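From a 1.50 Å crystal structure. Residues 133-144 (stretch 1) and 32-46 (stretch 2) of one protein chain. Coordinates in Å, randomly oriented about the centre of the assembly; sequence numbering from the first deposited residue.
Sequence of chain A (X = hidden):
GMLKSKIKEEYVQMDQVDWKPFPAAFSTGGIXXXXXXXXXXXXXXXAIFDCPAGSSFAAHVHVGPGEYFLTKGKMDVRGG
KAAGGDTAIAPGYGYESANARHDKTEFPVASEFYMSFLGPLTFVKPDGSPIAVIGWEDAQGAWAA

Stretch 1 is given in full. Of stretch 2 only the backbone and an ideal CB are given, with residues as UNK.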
# COMPACT_ATOMS: atom_id res chain seq x y z
N VAL A 133 -3.02 -18.20 8.54
CA VAL A 133 -2.88 -16.88 7.98
C VAL A 133 -3.68 -16.81 6.71
O VAL A 133 -3.32 -17.43 5.73
CB VAL A 133 -1.42 -16.55 7.71
CG1 VAL A 133 -1.31 -15.10 7.15
CG2 VAL A 133 -0.63 -16.65 9.07
N ILE A 134 -4.74 -16.04 6.73
CA ILE A 134 -5.78 -16.09 5.71
C ILE A 134 -5.85 -14.76 4.99
O ILE A 134 -6.22 -13.75 5.57
CB ILE A 134 -7.13 -16.44 6.40
CG1 ILE A 134 -7.09 -17.87 6.97
CG2 ILE A 134 -8.36 -16.20 5.50
CD1 ILE A 134 -7.12 -18.93 5.95
N GLY A 135 -5.44 -14.77 3.72
CA GLY A 135 -5.48 -13.57 2.94
C GLY A 135 -6.13 -13.69 1.61
O GLY A 135 -6.91 -14.60 1.38
N TRP A 136 -5.71 -12.84 0.67
CA TRP A 136 -6.43 -12.71 -0.62
C TRP A 136 -6.58 -13.99 -1.37
O TRP A 136 -7.61 -14.22 -1.95
CB TRP A 136 -5.77 -11.64 -1.55
CG TRP A 136 -4.52 -12.05 -2.16
CD1 TRP A 136 -3.29 -11.94 -1.63
CD2 TRP A 136 -4.35 -12.70 -3.42
NE1 TRP A 136 -2.35 -12.47 -2.46
CE2 TRP A 136 -2.98 -12.93 -3.59
CE3 TRP A 136 -5.24 -13.09 -4.43
CZ2 TRP A 136 -2.48 -13.53 -4.70
CZ3 TRP A 136 -4.72 -13.71 -5.55
CH2 TRP A 136 -3.35 -13.91 -5.67
N GLU A 137 -5.51 -14.77 -1.39
CA GLU A 137 -5.47 -16.01 -2.10
C GLU A 137 -6.39 -17.06 -1.46
O GLU A 137 -7.03 -17.86 -2.16
CB GLU A 137 -4.01 -16.51 -2.18
CG GLU A 137 -3.74 -17.66 -3.13
CD GLU A 137 -2.28 -18.19 -3.03
OE1 GLU A 137 -1.79 -18.44 -1.89
OE2 GLU A 137 -1.65 -18.40 -4.10
N ASP A 138 -6.36 -17.11 -0.14
CA ASP A 138 -7.24 -17.97 0.62
C ASP A 138 -8.69 -17.57 0.40
O ASP A 138 -9.56 -18.39 0.18
CB ASP A 138 -6.87 -17.99 2.09
CG ASP A 138 -5.44 -18.36 2.29
OD1 ASP A 138 -5.10 -19.54 2.01
OD2 ASP A 138 -4.67 -17.45 2.62
N ALA A 139 -8.95 -16.28 0.46
CA ALA A 139 -10.28 -15.77 0.20
C ALA A 139 -10.78 -16.12 -1.17
O ALA A 139 -11.90 -16.56 -1.30
CB ALA A 139 -10.33 -14.26 0.44
N GLN A 140 -9.95 -15.94 -2.17
CA GLN A 140 -10.36 -16.19 -3.53
C GLN A 140 -10.66 -17.66 -3.69
O GLN A 140 -11.58 -18.02 -4.37
CB GLN A 140 -9.33 -15.68 -4.53
CG GLN A 140 -9.77 -15.75 -5.98
CD GLN A 140 -8.65 -15.40 -6.95
OE1 GLN A 140 -7.56 -16.00 -6.91
NE2 GLN A 140 -8.95 -14.52 -7.85
N GLY A 141 -9.85 -18.52 -3.10
CA GLY A 141 -10.06 -19.95 -3.25
C GLY A 141 -11.33 -20.39 -2.53
O GLY A 141 -12.06 -21.22 -3.03
N ALA A 142 -11.55 -19.89 -1.32
CA ALA A 142 -12.77 -20.25 -0.58
C ALA A 142 -14.02 -19.75 -1.31
O ALA A 142 -15.06 -20.42 -1.28
CB ALA A 142 -12.73 -19.69 0.80
N TRP A 143 -13.93 -18.63 -2.00
CA TRP A 143 -15.05 -18.05 -2.72
C TRP A 143 -15.37 -18.77 -4.01
O TRP A 143 -16.54 -19.05 -4.32
CB TRP A 143 -14.72 -16.62 -3.11
CG TRP A 143 -15.80 -15.94 -3.90
CD1 TRP A 143 -15.69 -15.46 -5.14
CD2 TRP A 143 -17.13 -15.65 -3.46
NE1 TRP A 143 -16.86 -14.83 -5.50
CE2 TRP A 143 -17.80 -15.03 -4.54
CE3 TRP A 143 -17.84 -15.93 -2.31
CZ2 TRP A 143 -19.13 -14.60 -4.44
CZ3 TRP A 143 -19.15 -15.50 -2.22
CH2 TRP A 143 -19.78 -14.88 -3.27
N ALA A 144 -14.32 -19.10 -4.76
CA ALA A 144 -14.40 -19.36 -6.19
C ALA A 144 -13.92 -20.74 -6.59
O ALA A 144 -14.23 -21.18 -7.70
CB ALA A 144 -13.56 -18.30 -6.94
N UNK A 32 -22.55 -15.27 6.37
CA UNK A 32 -22.45 -15.45 4.93
C UNK A 32 -21.66 -14.28 4.38
O UNK A 32 -21.50 -13.22 5.05
CB UNK A 32 -23.83 -15.55 4.27
N UNK A 33 -21.16 -14.45 3.17
CA UNK A 33 -20.26 -13.45 2.58
C UNK A 33 -20.39 -13.43 1.07
O UNK A 33 -20.86 -14.41 0.50
CB UNK A 33 -18.81 -13.73 2.97
N UNK A 34 -19.85 -12.35 0.46
CA UNK A 34 -19.58 -12.24 -1.00
C UNK A 34 -18.19 -11.64 -1.03
O UNK A 34 -17.98 -10.55 -0.49
CB UNK A 34 -20.60 -11.39 -1.76
N UNK A 35 -17.26 -12.33 -1.67
CA UNK A 35 -16.00 -11.75 -2.03
C UNK A 35 -16.19 -10.84 -3.23
O UNK A 35 -16.76 -11.23 -4.20
CB UNK A 35 -14.96 -12.84 -2.32
N UNK A 36 -15.69 -9.61 -3.12
CA UNK A 36 -15.92 -8.60 -4.13
C UNK A 36 -14.68 -8.34 -4.98
O UNK A 36 -14.78 -8.09 -6.20
CB UNK A 36 -16.38 -7.30 -3.47
N UNK A 37 -13.51 -8.48 -4.37
CA UNK A 37 -12.27 -8.14 -5.08
C UNK A 37 -11.07 -8.72 -4.38
O UNK A 37 -11.00 -8.74 -3.13
CB UNK A 37 -12.11 -6.62 -5.21
N UNK A 38 -10.08 -9.14 -5.15
CA UNK A 38 -8.75 -9.40 -4.63
C UNK A 38 -7.72 -8.64 -5.50
O UNK A 38 -7.89 -8.64 -6.73
CB UNK A 38 -8.46 -10.90 -4.61
N UNK A 39 -6.65 -8.16 -4.87
CA UNK A 39 -5.54 -7.49 -5.48
C UNK A 39 -4.30 -8.36 -5.27
O UNK A 39 -3.71 -8.34 -4.15
CB UNK A 39 -5.36 -6.09 -4.90
N UNK A 40 -3.92 -9.13 -6.27
CA UNK A 40 -2.78 -10.05 -6.08
C UNK A 40 -1.45 -9.38 -5.81
O UNK A 40 -0.52 -10.02 -5.22
CB UNK A 40 -2.63 -10.93 -7.32
N UNK A 41 -1.29 -8.15 -6.28
CA UNK A 41 -0.00 -7.51 -6.10
C UNK A 41 0.21 -7.03 -4.67
O UNK A 41 1.22 -7.37 -4.05
CB UNK A 41 0.14 -6.33 -7.07
N UNK A 42 -0.72 -6.23 -4.13
CA UNK A 42 -0.58 -5.68 -2.81
C UNK A 42 -1.00 -6.69 -1.79
O UNK A 42 -0.64 -6.51 -0.61
CB UNK A 42 -1.39 -4.39 -2.66
N UNK A 43 -1.83 -7.68 -2.17
CA UNK A 43 -2.40 -8.57 -1.18
C UNK A 43 -3.63 -8.02 -0.47
O UNK A 43 -3.99 -8.47 0.64
CB UNK A 43 -1.33 -8.91 -0.14
N UNK A 44 -4.34 -7.08 -1.08
CA UNK A 44 -5.54 -6.58 -0.48
C UNK A 44 -6.78 -7.31 -1.03
O UNK A 44 -6.68 -8.03 -2.03
CB UNK A 44 -5.65 -5.07 -0.72
N UNK A 45 -7.90 -7.25 -0.30
CA UNK A 45 -9.09 -7.96 -0.68
C UNK A 45 -10.28 -7.28 0.02
O UNK A 45 -10.09 -6.55 1.01
CB UNK A 45 -8.99 -9.44 -0.32
N UNK A 46 -11.49 -7.43 -0.51
CA UNK A 46 -12.66 -6.69 -0.11
C UNK A 46 -13.84 -7.63 -0.24
O UNK A 46 -13.94 -8.42 -1.23
CB UNK A 46 -12.85 -5.42 -0.95

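The strand that begins at 32 runs at 140° to helix 136-144, with axes approaching to 8.6 Å; no direct hydrogen bond joins the stretches, so shape is the main evidence.

Position 32 is out of reach and the choice is open: Arg32.

Position 33 points sideways, its ideal CB 5.5 Å from Trp143 CZ3. The space in front of Ala139 and Ala142 can take a long apolar or aromatic side chain. It is Trp33 (chi1 p), whose end swings nearer: CH2 lies 4.0 Å from Ala139 CB, and the ring face receives the edge of Trp143, planes at 78°. Water 1 accepts from Trp33 NE1 (2.9 Å) and donates to Ala142 O (3.1 Å).

Position 34 points away overall, yet its ideal CB is 3.9 Å from Trp143 CH2; a chain that leads outward, polar or apolar, would fit. Lys34 leaves its CB 4.0 Å from Trp143 CH2.

Position 35 points toward the helix, with its ideal CB 3.6 Å from Trp143 CG and 4.9 Å from Ala139 O. Leucine, isoleucine, valine or methionine are plausible. Leu35 sets CB over the Trp143 five-membered ring, 3.8 Å from its centroid and 18° off the normal, while CD2 reaches Gln140 CA at 3.6 Å.

Positions 36 and 37 offer the ideal CB no neighbour in stretch 1: Leu36 and His37.

Position 38 points toward Trp136 CE3, 3.9 Å from the ideal CB; a compact apolar residue suits. Val38 places CG2 3.7 Å from Trp136 CE3 and CG1 3.5 Å from Trp136 O.

Position 39 points away, permitting a polar residue: Ser39, its OG hydrogen-bonded to His37 NE2 (2.6 Å).

At 40, phi of -64° admits proline, and the ideal CB is tight against Trp136 CH2 (3.5 Å), favouring a compact apolar residue, proline among them. Pro40 CA makes a CH-pi contact with the Trp136 six-membered ring, 3.8 Å from its centroid and 11° off the normal.

Positions 41, 42 and 44 point away: Glu41, selenomethionine Met42 and Ser44.

At 43, phi/psi of 82/24 would jam a CB against the preceding carbonyl, so glycine is indicated. Gly43 CA approaches Trp136 CD1 to 3.5 Å; water 2 links Gly43 O to Trp136 N.

At 45 CA-to-CB points toward stretch 1, the ideal CB lying 4.1 Å from Trp136 CB and 5.1 Å from Ala139 CB; a large apolar or aromatic group fits. Trp45 brings CE3 3.8 Å from Ala139 CB, its face under Trp136 N.

Position 46 is out of reach: Thr46.

Stretch 2 32-46: RWKLLHVSPEMGSWT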
# COMPACT_ATOMS: atom_id res chain seq x y z
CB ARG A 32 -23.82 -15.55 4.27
CG ARG A 32 -24.55 -16.82 4.67
CD ARG A 32 -25.89 -16.95 3.98
NE ARG A 32 -26.70 -15.73 4.08
CZ ARG A 32 -27.73 -15.42 3.30
NH1 ARG A 32 -28.11 -16.19 2.32
NH2 ARG A 32 -28.35 -14.28 3.45
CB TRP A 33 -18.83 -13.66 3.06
CG TRP A 33 -18.04 -14.75 2.44
CD1 TRP A 33 -18.44 -16.00 2.21
CD2 TRP A 33 -16.68 -14.67 2.01
NE1 TRP A 33 -17.41 -16.74 1.70
CE2 TRP A 33 -16.33 -15.92 1.52
CE3 TRP A 33 -15.74 -13.64 1.98
CZ2 TRP A 33 -15.06 -16.20 1.01
CZ3 TRP A 33 -14.49 -13.92 1.48
CH2 TRP A 33 -14.17 -15.18 0.98
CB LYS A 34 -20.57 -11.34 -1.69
CG LYS A 34 -22.00 -11.84 -1.54
CD LYS A 34 -22.99 -10.91 -2.24
CE LYS A 34 -24.40 -11.35 -1.97
NZ LYS A 34 -25.41 -10.58 -2.76
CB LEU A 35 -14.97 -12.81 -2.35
CG LEU A 35 -13.54 -12.35 -2.65
CD1 LEU A 35 -13.02 -11.62 -1.41
CD2 LEU A 35 -12.67 -13.53 -3.01
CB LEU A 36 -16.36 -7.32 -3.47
CG LEU A 36 -17.71 -7.40 -2.74
CD1 LEU A 36 -17.94 -6.07 -1.97
CD2 LEU A 36 -18.87 -7.77 -3.68
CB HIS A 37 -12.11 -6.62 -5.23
CG HIS A 37 -10.78 -6.19 -5.76
ND1 HIS A 37 -10.48 -6.16 -7.10
CD2 HIS A 37 -9.67 -5.77 -5.12
CE1 HIS A 37 -9.22 -5.80 -7.26
NE2 HIS A 37 -8.71 -5.53 -6.07
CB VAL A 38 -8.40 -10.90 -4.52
CG1 VAL A 38 -9.38 -11.64 -3.57
CG2 VAL A 38 -8.23 -11.56 -5.91
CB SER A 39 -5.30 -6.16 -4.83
OG SER A 39 -6.21 -5.17 -5.33
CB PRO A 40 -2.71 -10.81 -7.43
CG PRO A 40 -4.03 -10.61 -8.05
CD PRO A 40 -4.44 -9.22 -7.65
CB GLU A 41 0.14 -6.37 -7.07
CG GLU A 41 1.47 -5.71 -7.05
CD GLU A 41 1.49 -4.40 -7.77
OE1 GLU A 41 1.57 -4.40 -9.03
OE2 GLU A 41 1.35 -3.34 -7.10
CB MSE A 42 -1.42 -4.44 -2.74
CG MSE A 42 -1.21 -3.64 -1.49
SE MSE A 42 -1.92 -1.81 -1.60
CE MSE A 42 -2.38 -1.86 -3.54
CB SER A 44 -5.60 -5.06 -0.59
OG SER A 44 -5.71 -4.78 -1.99
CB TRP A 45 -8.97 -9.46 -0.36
CG TRP A 45 -8.56 -9.78 1.06
CD1 TRP A 45 -7.31 -9.62 1.61
CD2 TRP A 45 -9.37 -10.39 2.06
NE1 TRP A 45 -7.31 -10.09 2.91
CE2 TRP A 45 -8.57 -10.57 3.20
CE3 TRP A 45 -10.73 -10.81 2.09
CZ2 TRP A 45 -9.07 -11.15 4.37
CZ3 TRP A 45 -11.22 -11.40 3.25
CH2 TRP A 45 -10.38 -11.54 4.39
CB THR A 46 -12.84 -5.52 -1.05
OG1 THR A 46 -11.68 -4.69 -1.06
CG2 THR A 46 -14.06 -4.74 -0.74
O HOH W 1 -16.99 -19.53 1.01
O HOH W 2 -3.63 -11.03 1.64
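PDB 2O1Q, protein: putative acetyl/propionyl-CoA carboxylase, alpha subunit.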